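Local atomic coordinates of secreted effector CSEP0064 (Blumeria graminis f. sp. hordei, PDB entry 6FMB), a protein that binds host RNA without cleaving it and protects plant ribosomal RNA from degradation induced by ribosome-inactivating proteins, thereby increasing susceptibility to infection. Residues R18-L23 with F54-S59. Residues are numbered along the deposited sequence; the frame is centred on the assembly and turned at random. Where two conformers were deposited one is given.
Sequences RAAVVL and FPVEDS
Leu23 lays its CB over one face of the Phe54 ring, 3.9 Å from Phe54 CE2, and its CD1 reaches the same rim atom from 4.2 Å. The Phe54 side chain leaves the strand toward the helix, with CG anti to the backbone N (chi1 -165°). Ala20 meets this ring obliquely, with Ala20 CB 4.2 Å from Phe54 CD2. At Ala20, whose side chain is a single methyl, the backbones come closest, with Ala20 CA 6.3 Å from Val56 CA; Ala20 CB also lies 4.1 Å from Pro55 O and, more loosely, 4.4 Å from Val56 CG2. Pro55 CD sits over the outer part of a face of the Phe54 ring. This compact apolar patch contrasts with the part beyond Val56, where the chain moves away from 18-23 and Glu57, Asp58 and Ser59 do not touch it; it stays tied to the start of the same helix, where Asn16 ND2 hydrogen-bonds to Glu57 O and Ser59 O. The contact is helix-on-sheet packing in an RNase-like fold: 18-23, on helix 14-24, runs nearly antiparallel to 54-56 (158°), on strand 51-56, which pairs with strand 70-75, whose Ile72 also touches Ala20.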
# COMPACT_ATOMS: atom_id res chain seq x y z
N ARG A 18 -3.50 -6.65 3.42
CA ARG A 18 -4.76 -6.40 4.12
C ARG A 18 -4.53 -5.57 5.39
O ARG A 18 -5.31 -4.66 5.70
CB ARG A 18 -5.44 -7.73 4.47
CG ARG A 18 -6.02 -8.60 3.37
CD ARG A 18 -7.00 -9.63 3.99
NE ARG A 18 -6.44 -10.31 5.20
CZ ARG A 18 -5.83 -11.50 5.20
NH1 ARG A 18 -5.33 -12.01 6.32
NH2 ARG A 18 -5.70 -12.20 4.08
N ALA A 19 -3.47 -5.87 6.14
CA ALA A 19 -3.13 -5.08 7.34
C ALA A 19 -2.83 -3.62 6.95
O ALA A 19 -3.24 -2.69 7.66
CB ALA A 19 -1.95 -5.69 8.08
N ALA A 20 -2.10 -3.42 5.87
CA ALA A 20 -1.78 -2.05 5.42
C ALA A 20 -3.05 -1.26 5.04
O ALA A 20 -3.08 -0.05 5.24
CB ALA A 20 -0.76 -2.06 4.30
N VAL A 21 -4.08 -1.94 4.48
CA VAL A 21 -5.32 -1.24 4.14
C VAL A 21 -5.96 -0.64 5.40
O VAL A 21 -6.40 0.51 5.39
CB VAL A 21 -6.31 -2.19 3.40
CG1 VAL A 21 -7.69 -1.58 3.31
CG2 VAL A 21 -5.79 -2.56 2.01
N VAL A 22 -6.06 -1.44 6.46
CA VAL A 22 -6.70 -0.95 7.68
C VAL A 22 -5.79 0.01 8.46
O VAL A 22 -6.27 0.98 9.04
CB VAL A 22 -7.28 -2.09 8.56
CG1 VAL A 22 -8.45 -2.78 7.84
CG2 VAL A 22 -6.21 -3.11 8.98
N LEU A 23 -4.47 -0.20 8.43
CA LEU A 23 -3.56 0.75 9.08
C LEU A 23 -3.58 2.11 8.36
O LEU A 23 -3.55 3.14 9.00
CB LEU A 23 -2.14 0.20 9.18
CG LEU A 23 -1.98 -0.98 10.15
CD1 LEU A 23 -0.55 -1.51 10.06
CD2 LEU A 23 -2.34 -0.61 11.59
N PHE A 54 0.42 3.76 2.05
CA PHE A 54 0.99 3.28 3.32
C PHE A 54 1.99 2.19 3.00
O PHE A 54 1.73 1.33 2.14
CB PHE A 54 -0.12 2.78 4.27
CG PHE A 54 0.35 2.63 5.70
CD1 PHE A 54 0.34 3.71 6.58
CD2 PHE A 54 0.79 1.40 6.19
CE1 PHE A 54 0.81 3.59 7.87
CE2 PHE A 54 1.24 1.27 7.50
CZ PHE A 54 1.24 2.37 8.34
N PRO A 55 3.16 2.20 3.67
CA PRO A 55 4.16 1.19 3.33
C PRO A 55 3.79 -0.23 3.78
O PRO A 55 2.96 -0.41 4.68
CB PRO A 55 5.44 1.69 4.06
CG PRO A 55 5.19 3.15 4.33
CD PRO A 55 3.72 3.17 4.64
N VAL A 56 4.41 -1.22 3.14
CA VAL A 56 4.17 -2.64 3.46
C VAL A 56 5.53 -3.36 3.41
O VAL A 56 6.44 -2.94 2.69
CB VAL A 56 3.09 -3.25 2.50
CG1 VAL A 56 3.59 -3.37 1.08
CG2 VAL A 56 2.56 -4.60 2.99
N GLU A 57 5.63 -4.43 4.20
CA GLU A 57 6.83 -5.27 4.33
C GLU A 57 6.71 -6.55 3.54
O GLU A 57 5.61 -7.05 3.31
CB GLU A 57 7.02 -5.69 5.79
CG GLU A 57 7.12 -4.57 6.79
CD GLU A 57 8.47 -3.88 6.75
OE1 GLU A 57 9.31 -4.28 5.93
OE2 GLU A 57 8.70 -2.96 7.55
N ASP A 58 7.85 -7.10 3.15
CA ASP A 58 7.91 -8.46 2.60
C ASP A 58 8.05 -9.54 3.67
O ASP A 58 7.95 -10.71 3.36
CB ASP A 58 8.98 -8.58 1.50
CG ASP A 58 10.42 -8.46 2.01
OD1 ASP A 58 10.69 -8.67 3.20
OD2 ASP A 58 11.32 -8.22 1.17
N SER A 59 8.27 -9.14 4.92
CA SER A 59 8.49 -10.04 6.05
C SER A 59 7.27 -10.10 6.98
O SER A 59 6.28 -9.42 6.73
CB SER A 59 9.68 -9.51 6.82
OG SER A 59 9.43 -8.21 7.26